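Local coordinates for pyruvate kinase (Pyrobaculum aerophilum, PDB 3QTG), which catalyses the last step of glycolysis, transferring the phosphate of phosphoenolpyruvate to ADP to yield pyruvate and ATP, with a divalent metal cation as cofactor, at residues E368-D372 against L373-I377. Residues are numbered along the deposited sequence; the frame is centred on the assembly and turned at random.
Sequences ELAQD and LGANI
Leu369 and Leu373 lie one helical turn apart at the C-terminal end of helix 358-373, their side chains crossing at a slant with Leu369 CG 3.8 Å from Leu373 CD1. Leu369 holds CG anti to its amide nitrogen (chi1 180°), whereas Leu373 turns its CG anti to the carbonyl carbon (chi1 -47°), which lays that atom 3.3 Å from Leu369 O. Leu369 O also accepts the bond from Leu373 N at 3.0 Å, the last regular helical bond here. Gly374, at positive phi, then reverses the chain in a Schellman motif: Ala375 N reaches back to Ala370 O at 2.8 Å, almost straight (176°), and Gly374 N bonds to Gln371 O from above the carbonyl plane. Beyond the turn, Ile377 brings CG1 to 3.6 Å from Ala370 CB, with Ala375 CB alongside that methyl at 4.2 Å. Were Leu373 an alanine, Leu369 would probably lose the branch it rests against within its own helix, and a gap would open beside Leu461 and Ser358 of a second subunit. Ala370 and Ala375 touch Val445 of strand 444-448, and Ile377 lies on Val399 of strand 399-403. The turn thus leads from helix 358-373, where Leu369 packs on Phe362 of the second subunit, into strand 376-380 between its two parallel neighbours.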
ATOM      1  N   GLU A 368      -6.539 -15.567  -2.957  1.00 40.79           N
ATOM      2  CA  GLU A 368      -5.549 -15.002  -2.043  1.00 43.82           C
ATOM      3  C   GLU A 368      -5.419 -15.846  -0.791  1.00 44.16           C
ATOM      4  O   GLU A 368      -4.318 -16.039  -0.292  1.00 44.72           O
ATOM      5  CB  GLU A 368      -5.882 -13.539  -1.710  1.00 43.65           C
ATOM      6  CG  GLU A 368      -5.792 -12.675  -2.964  1.00 45.50           C
ATOM      7  CD  GLU A 368      -6.105 -11.203  -2.764  1.00 47.91           C
ATOM      8  OE1 GLU A 368      -6.775 -10.827  -1.762  1.00 52.60           O
ATOM      9  OE2 GLU A 368      -5.688 -10.424  -3.658  1.00 51.96           O
ATOM     10  N   LEU A 369      -6.533 -16.399  -0.319  1.00 44.92           N
ATOM     11  CA  LEU A 369      -6.482 -17.295   0.813  1.00 45.75           C
ATOM     12  C   LEU A 369      -5.675 -18.534   0.456  1.00 44.95           C
ATOM     13  O   LEU A 369      -4.733 -18.867   1.157  1.00 45.61           O
ATOM     14  CB  LEU A 369      -7.888 -17.646   1.334  1.00 46.11           C
ATOM     15  CG  LEU A 369      -7.975 -18.600   2.543  1.00 47.66           C
ATOM     16  CD1 LEU A 369      -7.483 -17.952   3.864  1.00 46.80           C
ATOM     17  CD2 LEU A 369      -9.421 -19.123   2.688  1.00 46.97           C
ATOM     18  N   ALA A 370      -6.012 -19.202  -0.639  1.00 44.69           N
ATOM     19  CA  ALA A 370      -5.251 -20.384  -1.048  1.00 44.49           C
ATOM     20  C   ALA A 370      -3.762 -20.077  -1.213  1.00 44.62           C
ATOM     21  O   ALA A 370      -2.928 -20.882  -0.842  1.00 44.88           O
ATOM     22  CB  ALA A 370      -5.817 -20.996  -2.311  1.00 43.51           C
ATOM     23  N   GLN A 371      -3.455 -18.911  -1.777  1.00 45.22           N
ATOM     24  CA  GLN A 371      -2.079 -18.424  -1.921  1.00 46.29           C
ATOM     25  C   GLN A 371      -1.384 -18.323  -0.548  1.00 46.73           C
ATOM     26  O   GLN A 371      -0.292 -18.845  -0.370  1.00 46.64           O
ATOM     27  CB  GLN A 371      -2.062 -17.079  -2.675  1.00 46.09           C
ATOM     28  CG  GLN A 371      -0.683 -16.423  -2.871  1.00 48.90           C
ATOM     29  CD  GLN A 371       0.380 -17.360  -3.479  1.00 52.78           C
ATOM     30  OE1 GLN A 371       0.091 -18.200  -4.331  1.00 53.84           O
ATOM     31  NE2 GLN A 371       1.624 -17.209  -3.026  1.00 55.35           N
ATOM     32  N   ASP A 372      -2.056 -17.691   0.416  1.00 47.34           N
ATOM     33  CA  ASP A 372      -1.573 -17.573   1.787  1.00 48.31           C
ATOM     34  C   ASP A 372      -1.353 -18.885   2.529  1.00 48.23           C
ATOM     35  O   ASP A 372      -0.456 -18.970   3.356  1.00 48.51           O
ATOM     36  CB  ASP A 372      -2.526 -16.726   2.598  1.00 49.11           C
ATOM     37  CG  ASP A 372      -2.067 -15.323   2.717  1.00 52.67           C
ATOM     38  OD1 ASP A 372      -1.252 -15.048   3.629  1.00 58.36           O
ATOM     39  OD2 ASP A 372      -2.525 -14.482   1.916  1.00 56.43           O
ATOM     40  N   LEU A 373      -2.182 -19.894   2.252  1.00 47.66           N
ATOM     41  CA  LEU A 373      -2.070 -21.180   2.934  1.00 47.04           C
ATOM     42  C   LEU A 373      -1.223 -22.181   2.172  1.00 46.75           C
ATOM     43  O   LEU A 373      -1.038 -23.298   2.642  1.00 46.61           O
ATOM     44  CB  LEU A 373      -3.450 -21.797   3.171  1.00 46.72           C
ATOM     45  CG  LEU A 373      -4.518 -20.894   3.755  1.00 47.53           C
ATOM     46  CD1 LEU A 373      -5.856 -21.579   3.620  1.00 48.29           C
ATOM     47  CD2 LEU A 373      -4.212 -20.505   5.218  1.00 50.24           C
ATOM     48  N   GLY A 374      -0.735 -21.787   0.993  1.00 45.99           N
ATOM     49  CA  GLY A 374      -0.022 -22.691   0.103  1.00 45.03           C
ATOM     50  C   GLY A 374      -0.896 -23.827  -0.398  1.00 44.37           C
ATOM     51  O   GLY A 374      -0.421 -24.954  -0.570  1.00 45.05           O
ATOM     52  N   ALA A 375      -2.171 -23.524  -0.655  1.00 43.06           N
ATOM     53  CA  ALA A 375      -3.191 -24.552  -0.895  1.00 41.80           C
ATOM     54  C   ALA A 375      -3.600 -24.692  -2.367  1.00 41.34           C
ATOM     55  O   ALA A 375      -3.575 -23.728  -3.121  1.00 40.26           O
ATOM     56  CB  ALA A 375      -4.429 -24.246  -0.030  1.00 41.36           C
ATOM     57  N   ASN A 376      -3.991 -25.897  -2.770  1.00 41.16           N
ATOM     58  CA  ASN A 376      -4.654 -26.057  -4.064  1.00 40.96           C
ATOM     59  C   ASN A 376      -6.140 -25.761  -3.978  1.00 40.00           C
ATOM     60  O   ASN A 376      -6.790 -26.053  -2.963  1.00 39.71           O
ATOM     61  CB  ASN A 376      -4.405 -27.440  -4.694  1.00 41.23           C
ATOM     62  CG  ASN A 376      -3.018 -27.536  -5.351  1.00 43.89           C
ATOM     63  OD1 ASN A 376      -2.834 -27.289  -6.571  1.00 43.86           O
ATOM     64  ND2 ASN A 376      -2.026 -27.835  -4.529  1.00 45.67           N
ATOM     65  N   ILE A 377      -6.659 -25.166  -5.049  1.00 38.46           N
ATOM     66  CA  ILE A 377      -8.080 -24.888  -5.171  1.00 36.72           C
ATOM     67  C   ILE A 377      -8.771 -25.984  -5.931  1.00 37.21           C
ATOM     68  O   ILE A 377      -8.301 -26.422  -6.995  1.00 36.74           O
ATOM     69  CB  ILE A 377      -8.358 -23.517  -5.837  1.00 36.00           C
ATOM     70  CG1 ILE A 377      -7.624 -22.417  -5.069  1.00 35.40           C
ATOM     71  CG2 ILE A 377      -9.899 -23.266  -5.985  1.00 35.17           C
ATOM     72  CD1 ILE A 377      -7.704 -20.989  -5.702  1.00 36.08           C
TER